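Local coordinates for nucleoporin nup120 (Schizosaccharomyces pombe, PDB 4GQ2), which serves as a structural component of the nuclear pore complex, whose nucleoporins can also serve as docking partners for transiently associated nuclear transport factors, at residues 56-61 / 78-83; 84-89 / 101-106; 105-110 / 131-136; 519-524 / 535-540. All coordinates share one frame; numbering follows the deposited sequence.

Interaction 1: residues 56-61 / 78-83; sequences VAYDAG and IFQNRT
Tyr58 lies across Ile78, its ring crossing that side chain at about a right angle. The phenol takes the crowded position between its own backbone N and carbonyl carbon (chi1 54°), and Ile78 CG1 does the same (chi1 57°), so the CG1-CD1 branch passes across the ring face. Ile78 CG1 sits over the ring face of Tyr58, 4.2 Å from the centroid, while Ile78 CD1 reaches Tyr58 CE1 at 3.5 Å and also rests against CB of Asp59. Over the same ring, toward the rim, lies the carbonyl O of Ile78, which accepts from Tyr58 N at 3.1 Å, nearly along the C=O axis. Gln80 comes to the ring from its edge, with the backbone N near the plane and CG against CE2. These residues sit at the open end of the hairpin of strands 59-64 and 73-79, away from its connecting loop, at the edge strand, 59-64, of a five-stranded sheet in the beta-propeller domain; Ile78 N donates to Asp59 O at 3.2 Å. Phe79, the next residue along, carries its ring beside its backbone N (chi1 -55°) and turns a face to Ala57, whose CB stands 4.1 Å from the centroid in a CH-pi contact. A water lies between Val56 O and Gln80 N, accepting from the latter at 2.6 Å. The polar ends are used elsewhere: Tyr58 OH is hydrogen-bonded to Val111 O, and Asp59 OD2 takes the backbone N-H of Asp114.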
loop_
_atom_site.group_PDB
_atom_site.type_symbol
_atom_site.label_atom_id
_atom_site.label_comp_id
_atom_site.label_asym_id
_atom_site.label_seq_id
_atom_site.Cartn_x
_atom_site.Cartn_y
_atom_site.Cartn_z
ATOM N N VAL A 56 2.817 5.286 24.795
ATOM C CA VAL A 56 3.716 4.219 25.191
ATOM C C VAL A 56 3.181 3.623 26.478
ATOM O O VAL A 56 3.348 4.202 27.547
ATOM C CB VAL A 56 5.163 4.726 25.387
ATOM C CG1 VAL A 56 6.080 3.589 25.798
ATOM C CG2 VAL A 56 5.682 5.390 24.114
ATOM N N ALA A 57 2.525 2.470 26.357
ATOM C CA ALA A 57 1.933 1.777 27.493
ATOM C C ALA A 57 3.022 1.345 28.473
ATOM O O ALA A 57 4.151 1.071 28.060
ATOM C CB ALA A 57 1.118 0.568 27.017
ATOM N N TYR A 58 2.688 1.308 29.763
ATOM C CA TYR A 58 3.621 0.801 30.781
ATOM C C TYR A 58 3.191 -0.564 31.323
ATOM O O TYR A 58 3.908 -1.182 32.120
ATOM C CB TYR A 58 3.848 1.813 31.916
ATOM C CG TYR A 58 2.590 2.314 32.584
ATOM C CD1 TYR A 58 2.000 1.609 33.631
ATOM C CD2 TYR A 58 1.997 3.504 32.179
ATOM C CE1 TYR A 58 0.845 2.073 34.247
ATOM C CE2 TYR A 58 0.847 3.978 32.789
ATOM C CZ TYR A 58 0.276 3.262 33.820
ATOM O OH TYR A 58 -0.868 3.739 34.413
ATOM N N ASP A 59 2.018 -1.021 30.888
ATOM C CA ASP A 59 1.572 -2.391 31.131
ATOM C C ASP A 59 0.564 -2.798 30.063
ATOM O O ASP A 59 -0.102 -1.945 29.483
ATOM C CB ASP A 59 0.968 -2.540 32.529
ATOM C CG ASP A 59 0.936 -3.982 33.000
ATOM O OD1 ASP A 59 1.597 -4.834 32.371
ATOM O OD2 ASP A 59 0.249 -4.269 34.002
ATOM N N ALA A 60 0.454 -4.099 29.806
ATOM C CA ALA A 60 -0.405 -4.610 28.737
ATOM C C ALA A 60 -0.548 -6.115 28.830
ATOM O O ALA A 60 0.305 -6.792 29.409
ATOM C CB ALA A 60 0.156 -4.231 27.366
ATOM N N GLY A 61 -1.629 -6.627 28.244
ATOM C CA GLY A 61 -1.863 -8.058 28.149
ATOM C C GLY A 61 -3.036 -8.355 27.241
ATOM O O GLY A 61 -3.737 -7.442 26.806
ATOM N N ILE A 78 -2.406 0.252 29.113
ATOM C CA ILE A 78 -2.597 1.402 29.996
ATOM C C ILE A 78 -1.488 2.442 29.820
ATOM O O ILE A 78 -0.319 2.097 29.659
ATOM C CB ILE A 78 -2.764 0.994 31.482
ATOM C CG1 ILE A 78 -1.561 0.171 31.982
ATOM C CG2 ILE A 78 -4.086 0.260 31.688
ATOM C CD1 ILE A 78 -1.644 -0.188 33.457
ATOM N N PHE A 79 -1.877 3.713 29.857
ATOM C CA PHE A 79 -0.985 4.822 29.513
ATOM C C PHE A 79 -0.950 5.892 30.609
ATOM O O PHE A 79 -1.861 5.989 31.429
ATOM C CB PHE A 79 -1.404 5.436 28.164
ATOM C CG PHE A 79 -1.475 4.436 27.037
ATOM C CD1 PHE A 79 -2.629 3.686 26.824
ATOM C CD2 PHE A 79 -0.381 4.228 26.202
ATOM C CE1 PHE A 79 -2.690 2.754 25.792
ATOM C CE2 PHE A 79 -0.440 3.301 25.167
ATOM C CZ PHE A 79 -1.597 2.563 24.964
ATOM N N GLN A 80 0.108 6.692 30.619
ATOM C CA GLN A 80 0.266 7.738 31.624
ATOM C C GLN A 80 -0.619 8.967 31.382
ATOM O O GLN A 80 -0.479 9.982 32.059
ATOM C CB GLN A 80 1.739 8.122 31.772
ATOM C CG GLN A 80 2.539 7.111 32.578
ATOM C CD GLN A 80 3.991 7.505 32.758
ATOM O OE1 GLN A 80 4.697 7.796 31.790
ATOM N NE2 GLN A 80 4.447 7.505 34.004
ATOM N N ASN A 81 -1.536 8.864 30.424
ATOM C CA ASN A 81 -2.562 9.881 30.244
ATOM C C ASN A 81 -3.887 9.452 30.887
ATOM O O ASN A 81 -4.957 9.923 30.500
ATOM C CB ASN A 81 -2.738 10.233 28.762
ATOM C CG ASN A 81 -3.279 9.075 27.934
ATOM O OD1 ASN A 81 -3.450 7.959 28.427
ATOM N ND2 ASN A 81 -3.552 9.341 26.664
ATOM N N ARG A 82 -3.793 8.559 31.874
ATOM C CA ARG A 82 -4.943 8.065 32.647
ATOM C C ARG A 82 -5.980 7.377 31.769
ATOM O O ARG A 82 -7.183 7.604 31.914
ATOM C CB ARG A 82 -5.598 9.187 33.470
ATOM C CG ARG A 82 -4.662 9.891 34.439
ATOM C CD ARG A 82 -5.376 11.017 35.169
ATOM N NE ARG A 82 -4.489 12.165 35.360
ATOM C CZ ARG A 82 -4.671 13.132 36.255
ATOM N NH1 ARG A 82 -5.713 13.111 37.078
ATOM N NH2 ARG A 82 -3.797 14.124 36.332
ATOM N N THR A 83 -5.506 6.533 30.855
ATOM C CA THR A 83 -6.399 5.790 29.966
ATOM C C THR A 83 -6.127 4.290 29.993
ATOM O O THR A 83 -5.015 3.856 30.317
ATOM C CB THR A 83 -6.288 6.268 28.502
ATOM O OG1 THR A 83 -4.951 6.050 28.032
ATOM C CG2 THR A 83 -6.660 7.760 28.363
HETATM O O HOH W 1 2.049 6.117 29.004
#

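Interaction 2: residues 84-89 / 101-106; sequences LTIFDV and FNVKIH
Strands 84-88 and 101-106 run antiparallel, 167° between their directions, in one sheet of the beta-propeller domain. The tight part is the backbone ladder. Leu84 and Ile105 exchange two bonds, of which Ile105 N to Leu84 O is 2.8 Å, and Ile86 and Val103 exchange two more; all four lie in the carbonyl planes. On the face that bears these residues, Ile86 CD1 crosses obliquely to Ile105 CD1 at 3.9 Å, both CG1 branches set beside their own backbone N, and Phe148 covers Ile86 and Val103. The other face is dense at one end: Asn102 CB stands over the centre of the Phe87 ring, 3.8 Å from the centroid and 5° off its normal, with Phe17 meeting the ring edge-to-face. Thr85 and Lys104 make the looser part. They lie side by side and touch at Thr85 CG2 and Lys104 CE, 4.1 Å apart, before the partly exposed lysine kinks at its third torsion and departs from Thr85. Past Phe87 and Asn102 the ladder gives way to a water, which accepts from Asp88 N at 2.9 Å and donates to Phe101 O. Direct amide pairing thus satisfies the buried centre, and at the Asp88-Phe101 end a water replaces a strand-to-strand bond.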
loop_
_atom_site.group_PDB
_atom_site.type_symbol
_atom_site.label_atom_id
_atom_site.label_comp_id
_atom_site.label_asym_id
_atom_site.label_seq_id
_atom_site.Cartn_x
_atom_site.Cartn_y
_atom_site.Cartn_z
ATOM N N LEU A 84 -7.163 3.520 29.664
ATOM C CA LEU A 84 -7.049 2.100 29.353
ATOM C C LEU A 84 -7.749 1.868 28.013
ATOM O O LEU A 84 -8.933 2.179 27.863
ATOM C CB LEU A 84 -7.659 1.251 30.476
ATOM C CG LEU A 84 -8.271 -0.157 30.331
ATOM C CD1 LEU A 84 -7.470 -1.135 29.485
ATOM C CD2 LEU A 84 -8.490 -0.745 31.719
ATOM N N THR A 85 -7.007 1.352 27.037
ATOM C CA THR A 85 -7.570 1.076 25.718
ATOM C C THR A 85 -7.748 -0.414 25.518
ATOM O O THR A 85 -6.939 -1.204 25.996
ATOM C CB THR A 85 -6.680 1.603 24.581
ATOM O OG1 THR A 85 -5.449 0.867 24.561
ATOM C CG2 THR A 85 -6.402 3.099 24.749
ATOM N N ILE A 86 -8.814 -0.789 24.815
ATOM C CA ILE A 86 -9.077 -2.193 24.509
ATOM C C ILE A 86 -9.285 -2.398 23.014
ATOM O O ILE A 86 -10.166 -1.784 22.412
ATOM C CB ILE A 86 -10.316 -2.727 25.260
ATOM C CG1 ILE A 86 -10.196 -2.454 26.760
ATOM C CG2 ILE A 86 -10.500 -4.216 24.996
ATOM C CD1 ILE A 86 -11.520 -2.444 27.495
ATOM N N PHE A 87 -8.466 -3.269 22.434
ATOM C CA PHE A 87 -8.564 -3.652 21.032
ATOM C C PHE A 87 -8.914 -5.138 20.905
ATOM O O PHE A 87 -8.317 -5.982 21.572
ATOM C CB PHE A 87 -7.231 -3.398 20.335
ATOM C CG PHE A 87 -6.957 -1.948 20.028
ATOM C CD1 PHE A 87 -6.612 -1.052 21.038
ATOM C CD2 PHE A 87 -7.008 -1.485 18.712
ATOM C CE1 PHE A 87 -6.340 0.286 20.744
ATOM C CE2 PHE A 87 -6.739 -0.155 18.412
ATOM C CZ PHE A 87 -6.395 0.733 19.430
ATOM N N ASP A 88 -9.882 -5.455 20.050
ATOM C CA ASP A 88 -10.193 -6.846 19.730
ATOM C C ASP A 88 -9.098 -7.416 18.822
ATOM O O ASP A 88 -8.851 -6.903 17.729
ATOM C CB ASP A 88 -11.568 -6.953 19.061
ATOM C CG ASP A 88 -11.981 -8.397 18.769
ATOM O OD1 ASP A 88 -11.123 -9.298 18.832
ATOM O OD2 ASP A 88 -13.169 -8.636 18.468
ATOM N N VAL A 89 -8.441 -8.476 19.279
ATOM C CA VAL A 89 -7.341 -9.074 18.525
ATOM C C VAL A 89 -7.633 -10.528 18.168
ATOM O O VAL A 89 -6.706 -11.305 17.915
ATOM C CB VAL A 89 -5.994 -8.958 19.277
ATOM C CG1 VAL A 89 -5.617 -7.497 19.479
ATOM C CG2 VAL A 89 -6.055 -9.679 20.621
ATOM N N PHE A 101 -14.485 -0.967 15.953
ATOM C CA PHE A 101 -14.212 0.054 16.962
ATOM C C PHE A 101 -13.390 -0.520 18.096
ATOM O O PHE A 101 -13.509 -1.710 18.420
ATOM C CB PHE A 101 -15.523 0.646 17.515
ATOM C CG PHE A 101 -16.439 1.183 16.451
ATOM C CD1 PHE A 101 -16.270 2.476 15.955
ATOM C CD2 PHE A 101 -17.446 0.384 15.912
ATOM C CE1 PHE A 101 -17.097 2.967 14.953
ATOM C CE2 PHE A 101 -18.272 0.866 14.905
ATOM C CZ PHE A 101 -18.097 2.160 14.430
ATOM N N ASN A 102 -12.550 0.328 18.684
ATOM C CA ASN A 102 -11.912 0.021 19.958
ATOM C C ASN A 102 -12.558 0.864 21.057
ATOM O O ASN A 102 -13.404 1.718 20.781
ATOM C CB ASN A 102 -10.394 0.249 19.893
ATOM C CG ASN A 102 -10.018 1.718 19.860
ATOM O OD1 ASN A 102 -10.637 2.516 19.167
ATOM N ND2 ASN A 102 -9.001 2.079 20.618
ATOM N N VAL A 103 -12.183 0.613 22.303
ATOM C CA VAL A 103 -12.681 1.434 23.397
ATOM C C VAL A 103 -11.544 2.068 24.176
ATOM O O VAL A 103 -10.494 1.457 24.366
ATOM C CB VAL A 103 -13.747 0.717 24.293
ATOM C CG1 VAL A 103 -13.800 -0.781 24.047
ATOM C CG2 VAL A 103 -13.573 1.034 25.777
ATOM N N LYS A 104 -11.750 3.321 24.566
ATOM C CA LYS A 104 -10.805 4.055 25.391
ATOM C C LYS A 104 -11.527 4.537 26.649
ATOM O O LYS A 104 -12.505 5.291 26.567
ATOM C CB LYS A 104 -10.206 5.228 24.617
ATOM C CG LYS A 104 -9.368 6.180 25.460
ATOM C CD LYS A 104 -8.773 7.308 24.633
ATOM C CE LYS A 104 -7.848 6.781 23.547
ATOM N NZ LYS A 104 -7.057 7.874 22.925
ATOM N N ILE A 105 -11.031 4.080 27.797
ATOM C CA ILE A 105 -11.632 4.357 29.091
ATOM C C ILE A 105 -10.732 5.320 29.844
ATOM O O ILE A 105 -9.548 5.054 30.026
ATOM C CB ILE A 105 -11.823 3.052 29.894
ATOM C CG1 ILE A 105 -12.758 2.113 29.130
ATOM C CG2 ILE A 105 -12.380 3.341 31.281
ATOM C CD1 ILE A 105 -12.756 0.669 29.582
ATOM N N HIS A 106 -11.294 6.447 30.264
ATOM C CA HIS A 106 -10.544 7.455 31.013
ATOM C C HIS A 106 -10.804 7.315 32.478
ATOM O O HIS A 106 -11.927 7.000 32.895
ATOM C CB HIS A 106 -10.912 8.868 30.580
ATOM C CG HIS A 106 -10.740 9.122 29.108
ATOM N ND1 HIS A 106 -9.639 9.711 28.599
ATOM C CD2 HIS A 106 -11.583 8.857 28.029
ATOM C CE1 HIS A 106 -9.768 9.818 27.264
ATOM N NE2 HIS A 106 -10.958 9.292 26.915
HETATM O O HOH W 2 -11.211 -3.252 18.607
#

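Interaction 3: residues 105-110 / 131-136; sequences IHFPSN and AITHAR
Ser109 and Thr133 set this contact by their first torsions. Ser109 OG is anti to its backbone N (chi1 160°), which carries the hydroxyl to the turn that follows strand 126-133; there it accepts a weak bond from Ala135 N at 3.1 Å, and the Ser109 and Ala135 CB atoms touch at 3.7 Å. Thr133 holds OG1 in the crowded position between its N and carbonyl carbon (chi1 60°), which leaves CG2 beside the backbone N and facing segment 105-110. Thr133 CG2 packs on Ser109 O at 3.3 Å and on Phe107 CD2 at 3.7 Å. Phe107 crosses Thr133 obliquely and brings CZ to Ala131 CB; Tyr139 meets its ring edge-to-face. His134 has its imidazole anti to the backbone N (chi1 -179°), so the ring leads out toward solvent while His134 CB stays against Ser109 OG and Asn110 O. The loop after strand 101-106 thereby reaches across to the next propeller sheet, where Thr133 to Arg136 form a type I turn. The firmest link is His134 N to Asn110 O, 2.7 Å and nearly along the C=O axis: backbone amides of the turn join the sheets, one held by a carbonyl and one weakly by a hydroxyl.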
loop_
_atom_site.group_PDB
_atom_site.type_symbol
_atom_site.label_atom_id
_atom_site.label_comp_id
_atom_site.label_asym_id
_atom_site.label_seq_id
_atom_site.Cartn_x
_atom_site.Cartn_y
_atom_site.Cartn_z
ATOM N N ILE A 105 -11.031 4.080 27.797
ATOM C CA ILE A 105 -11.632 4.357 29.091
ATOM C C ILE A 105 -10.732 5.320 29.844
ATOM O O ILE A 105 -9.548 5.054 30.026
ATOM C CB ILE A 105 -11.823 3.052 29.894
ATOM C CG1 ILE A 105 -12.758 2.113 29.130
ATOM C CG2 ILE A 105 -12.380 3.341 31.281
ATOM C CD1 ILE A 105 -12.756 0.669 29.582
ATOM N N HIS A 106 -11.294 6.447 30.264
ATOM C CA HIS A 106 -10.544 7.455 31.013
ATOM C C HIS A 106 -10.804 7.315 32.478
ATOM O O HIS A 106 -11.927 7.000 32.895
ATOM C CB HIS A 106 -10.912 8.868 30.580
ATOM C CG HIS A 106 -10.740 9.122 29.108
ATOM N ND1 HIS A 106 -9.639 9.711 28.599
ATOM C CD2 HIS A 106 -11.583 8.857 28.029
ATOM C CE1 HIS A 106 -9.768 9.818 27.264
ATOM N NE2 HIS A 106 -10.958 9.292 26.915
ATOM N N PHE A 107 -9.752 7.559 33.260
ATOM C CA PHE A 107 -9.770 7.442 34.710
ATOM C C PHE A 107 -9.318 8.760 35.328
ATOM O O PHE A 107 -8.611 9.529 34.671
ATOM C CB PHE A 107 -8.828 6.321 35.152
ATOM C CG PHE A 107 -9.324 4.946 34.820
ATOM C CD1 PHE A 107 -9.097 4.391 33.563
ATOM C CD2 PHE A 107 -10.015 4.196 35.769
ATOM C CE1 PHE A 107 -9.552 3.119 33.261
ATOM C CE2 PHE A 107 -10.477 2.921 35.470
ATOM C CZ PHE A 107 -10.245 2.383 34.215
ATOM N N PRO A 108 -9.729 9.030 36.587
ATOM C CA PRO A 108 -9.298 10.245 37.291
ATOM C C PRO A 108 -7.873 10.115 37.812
ATOM O O PRO A 108 -7.247 11.120 38.167
ATOM C CB PRO A 108 -10.275 10.346 38.473
ATOM C CG PRO A 108 -11.294 9.273 38.285
ATOM C CD PRO A 108 -10.669 8.239 37.401
ATOM N N SER A 109 -7.384 8.877 37.862
ATOM C CA SER A 109 -6.018 8.565 38.271
ATOM C C SER A 109 -5.486 7.390 37.448
ATOM O O SER A 109 -6.269 6.555 36.990
ATOM C CB SER A 109 -5.995 8.220 39.758
ATOM O OG SER A 109 -4.838 7.486 40.100
ATOM N N ASN A 110 -4.163 7.327 37.274
ATOM C CA ASN A 110 -3.517 6.271 36.496
ATOM C C ASN A 110 -3.799 4.868 37.024
ATOM O O ASN A 110 -3.632 4.607 38.212
ATOM C CB ASN A 110 -1.995 6.493 36.430
ATOM C CG ASN A 110 -1.580 7.450 35.318
ATOM O OD1 ASN A 110 -2.199 7.500 34.257
ATOM N ND2 ASN A 110 -0.518 8.209 35.555
ATOM N N ALA A 131 -10.166 -2.965 37.648
ATOM C CA ALA A 131 -9.069 -2.010 37.529
ATOM C C ALA A 131 -8.872 -1.211 38.812
ATOM O O ALA A 131 -9.838 -0.735 39.414
ATOM C CB ALA A 131 -9.304 -1.073 36.355
ATOM N N ILE A 132 -7.613 -1.081 39.224
ATOM C CA ILE A 132 -7.245 -0.297 40.401
ATOM C C ILE A 132 -6.282 0.803 39.983
ATOM O O ILE A 132 -5.285 0.558 39.287
ATOM C CB ILE A 132 -6.612 -1.172 41.514
ATOM C CG1 ILE A 132 -7.640 -2.170 42.065
ATOM C CG2 ILE A 132 -6.071 -0.302 42.641
ATOM C CD1 ILE A 132 -7.047 -3.367 42.784
ATOM N N THR A 133 -6.590 2.017 40.411
ATOM C CA THR A 133 -5.798 3.173 40.052
ATOM C C THR A 133 -4.820 3.510 41.177
ATOM O O THR A 133 -4.891 2.927 42.258
ATOM C CB THR A 133 -6.708 4.370 39.722
ATOM O OG1 THR A 133 -7.512 4.693 40.862
ATOM C CG2 THR A 133 -7.623 4.024 38.555
ATOM N N HIS A 134 -3.902 4.438 40.912
ATOM C CA HIS A 134 -2.927 4.886 41.904
ATOM C C HIS A 134 -3.610 5.553 43.078
ATOM O O HIS A 134 -3.049 5.620 44.176
ATOM C CB HIS A 134 -1.885 5.811 41.262
ATOM C CG HIS A 134 -0.818 6.295 42.224
ATOM N ND1 HIS A 134 -0.880 7.498 42.831
ATOM C CD2 HIS A 134 0.345 5.683 42.688
ATOM C CE1 HIS A 134 0.190 7.652 43.634
ATOM N NE2 HIS A 134 0.939 6.542 43.545
ATOM N N ALA A 135 -4.832 6.036 42.857
ATOM C CA ALA A 135 -5.633 6.660 43.909
ATOM C C ALA A 135 -6.340 5.624 44.766
ATOM O O ALA A 135 -6.951 5.965 45.781
ATOM C CB ALA A 135 -6.644 7.617 43.314
ATOM N N ARG A 136 -6.252 4.365 44.340
ATOM C CA ARG A 136 -6.728 3.199 45.099
ATOM C C ARG A 136 -8.230 2.978 45.061
ATOM O O ARG A 136 -8.787 2.370 45.976
ATOM C CB ARG A 136 -6.221 3.204 46.547
ATOM C CG ARG A 136 -4.738 2.925 46.675
ATOM C CD ARG A 136 -4.309 2.971 48.124
ATOM N NE ARG A 136 -2.890 3.283 48.252
ATOM C CZ ARG A 136 -2.212 3.247 49.394
ATOM N NH1 ARG A 136 -2.818 2.898 50.523
ATOM N NH2 ARG A 136 -0.921 3.557 49.402
#

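Interaction 4: residues 519-524 / 535-540; sequences EILSIN and NYANKV
A classic beta bulge interrupts the hairpin of strands 520-525 and 532-536 in the propeller domain: Leu521 and Ser522 both face Asn535, shifting the register by one between the Ile520-Tyr536 and Ser522-Asn535 pairs. The backbone bonds follow from it. Asn535 O takes Leu521 N at 2.9 Å, nearly along the C=O axis, and, in a weak bond of 3.4 Å, Ser522 N as well, so one carbonyl serves both bulge amides. In return Asn535 N donates to Ser522 O at 2.8 Å, in the carbonyl plane, and beyond the bulge Ala537 N makes a weak bond to Glu519 O.

The apolar contacts lie at the Ile520 and Leu521 side chains. Ile520 has CG1 anti to its backbone N (chi1 -176°), which sends CD1 over one face of the Tyr536 ring, toward the rim, 4.0 Å from CE1. Leu521 CG sits beside its N instead (chi1 -57°), and its CD1 lies on Ala537 CA at 3.7 Å.

Two polar ends have partners beyond the hairpin: Glu519 OE2 forms a salt bridge with Lys369 NZ, and Asn524 OD1 accepts from Val62 N. Within the pair, Ser522 holds OG in the crowded position between its N and carbonyl carbon (chi1 77°), bonded also to Ala60 O, and there Asn535 ND2 meets it in the plane of its own amide, ND2 to OG 2.8 Å.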
loop_
_atom_site.group_PDB
_atom_site.type_symbol
_atom_site.label_atom_id
_atom_site.label_comp_id
_atom_site.label_asym_id
_atom_site.label_seq_id
_atom_site.Cartn_x
_atom_site.Cartn_y
_atom_site.Cartn_z
ATOM N N GLU A 519 9.228 -1.562 23.537
ATOM C CA GLU A 519 9.461 -2.179 24.837
ATOM C C GLU A 519 8.486 -3.335 25.079
ATOM O O GLU A 519 7.275 -3.169 24.955
ATOM C CB GLU A 519 9.333 -1.133 25.947
ATOM C CG GLU A 519 9.635 -1.656 27.346
ATOM C CD GLU A 519 9.811 -0.546 28.369
ATOM O OE1 GLU A 519 9.554 0.633 28.038
ATOM O OE2 GLU A 519 10.204 -0.851 29.512
ATOM N N ILE A 520 9.025 -4.503 25.411
ATOM C CA ILE A 520 8.216 -5.673 25.742
ATOM C C ILE A 520 7.545 -5.444 27.097
ATOM O O ILE A 520 8.082 -4.723 27.936
ATOM C CB ILE A 520 9.073 -6.970 25.717
ATOM C CG1 ILE A 520 8.229 -8.224 25.958
ATOM C CG2 ILE A 520 10.219 -6.906 26.727
ATOM C CD1 ILE A 520 7.329 -8.607 24.813
ATOM N N LEU A 521 6.361 -6.026 27.300
ATOM C CA LEU A 521 5.623 -5.834 28.551
ATOM C C LEU A 521 5.066 -7.139 29.089
ATOM O O LEU A 521 5.139 -7.399 30.289
ATOM C CB LEU A 521 4.486 -4.816 28.392
ATOM C CG LEU A 521 4.829 -3.404 27.910
ATOM C CD1 LEU A 521 3.552 -2.612 27.654
ATOM C CD2 LEU A 521 5.723 -2.669 28.896
ATOM N N SER A 522 4.495 -7.947 28.202
ATOM C CA SER A 522 3.956 -9.235 28.589
ATOM C C SER A 522 3.825 -10.135 27.379
ATOM O O SER A 522 3.978 -9.677 26.245
ATOM C CB SER A 522 2.588 -9.067 29.242
ATOM O OG SER A 522 1.598 -8.818 28.262
ATOM N N ILE A 523 3.553 -11.417 27.644
ATOM C CA ILE A 523 3.178 -12.390 26.622
ATOM C C ILE A 523 1.993 -13.233 27.123
ATOM O O ILE A 523 1.824 -13.421 28.334
ATOM C CB ILE A 523 4.364 -13.292 26.179
ATOM C CG1 ILE A 523 4.831 -14.221 27.310
ATOM C CG2 ILE A 523 5.525 -12.459 25.636
ATOM C CD1 ILE A 523 5.660 -15.395 26.823
ATOM N N ASN A 524 1.158 -13.707 26.199
ATOM C CA ASN A 524 0.001 -14.529 26.551
ATOM C C ASN A 524 -0.234 -15.613 25.528
ATOM O O ASN A 524 -0.378 -15.324 24.337
ATOM C CB ASN A 524 -1.282 -13.698 26.639
ATOM C CG ASN A 524 -1.217 -12.616 27.688
ATOM O OD1 ASN A 524 -0.952 -11.453 27.372
ATOM N ND2 ASN A 524 -1.469 -12.984 28.945
ATOM N N ASN A 535 3.165 -8.745 23.715
ATOM C CA ASN A 535 2.668 -7.390 23.938
ATOM C C ASN A 535 3.762 -6.368 24.160
ATOM O O ASN A 535 4.464 -6.406 25.177
ATOM C CB ASN A 535 1.670 -7.377 25.098
ATOM C CG ASN A 535 0.506 -8.307 24.857
ATOM O OD1 ASN A 535 -0.204 -8.173 23.861
ATOM N ND2 ASN A 535 0.311 -9.270 25.760
ATOM N N TYR A 536 3.914 -5.471 23.187
ATOM C CA TYR A 536 4.866 -4.365 23.277
ATOM C C TYR A 536 4.095 -3.125 23.685
ATOM O O TYR A 536 2.871 -3.152 23.728
ATOM C CB TYR A 536 5.588 -4.131 21.940
ATOM C CG TYR A 536 6.422 -5.307 21.464
ATOM C CD1 TYR A 536 7.715 -5.499 21.936
ATOM C CD2 TYR A 536 5.916 -6.222 20.539
ATOM C CE1 TYR A 536 8.482 -6.569 21.515
ATOM C CE2 TYR A 536 6.682 -7.292 20.100
ATOM C CZ TYR A 536 7.963 -7.462 20.599
ATOM O OH TYR A 536 8.737 -8.515 20.186
ATOM N N ALA A 537 4.814 -2.040 23.957
ATOM C CA ALA A 537 4.221 -0.817 24.493
ATOM C C ALA A 537 3.324 -0.068 23.511
ATOM O O ALA A 537 2.556 0.805 23.931
ATOM C CB ALA A 537 5.305 0.102 25.040
ATOM N N ASN A 538 3.424 -0.380 22.218
ATOM C CA ASN A 538 2.450 0.141 21.236
ATOM C C ASN A 538 2.220 -0.766 20.026
ATOM O O ASN A 538 1.800 -0.310 18.961
ATOM C CB ASN A 538 2.709 1.624 20.847
ATOM C CG ASN A 538 3.808 1.807 19.801
ATOM O OD1 ASN A 538 3.916 2.881 19.193
ATOM N ND2 ASN A 538 4.626 0.783 19.588
ATOM N N LYS A 539 2.497 -2.055 20.222
ATOM C CA LYS A 539 2.382 -3.072 19.181
ATOM C C LYS A 539 1.982 -4.425 19.791
ATOM O O LYS A 539 2.353 -4.725 20.929
ATOM C CB LYS A 539 3.716 -3.207 18.432
ATOM C CG LYS A 539 4.192 -1.928 17.752
ATOM C CD LYS A 539 5.528 -2.114 17.058
ATOM C CE LYS A 539 6.003 -0.837 16.376
ATOM N NZ LYS A 539 6.619 0.133 17.327
ATOM N N VAL A 540 1.205 -5.208 19.037
ATOM C CA VAL A 540 0.926 -6.620 19.330
ATOM C C VAL A 540 1.644 -7.458 18.298
ATOM O O VAL A 540 1.764 -7.059 17.140
ATOM C CB VAL A 540 -0.555 -7.043 19.133
ATOM C CG1 VAL A 540 -1.059 -7.816 20.343
ATOM C CG2 VAL A 540 -1.457 -5.871 18.814
#

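Overall arrangement
Interactions 1 and 2 lie in one sheet of the propeller, and interaction 3 leads from it to the next. The 78-83 turn leads straight into strand 83-88, and Phe79 CE1 lies 3.6 Å from Thr85 OG1, where interaction 1 meets interaction 2 at centres 11 Å apart. Interaction 2 hands on to interaction 3 through Ile105 and His106, which they share. Arg82 ties 1 to 3, its O to Phe107 N at 2.9 Å and its NH1 to Pro108 O. Interaction 1 is also joined to the bulged hairpin of interaction 4, by Ala57 N to Ala537 O at 2.9 Å. Interactions 3 and 4 stay about 13 Å apart at nearest atoms, with interaction 1 touching both.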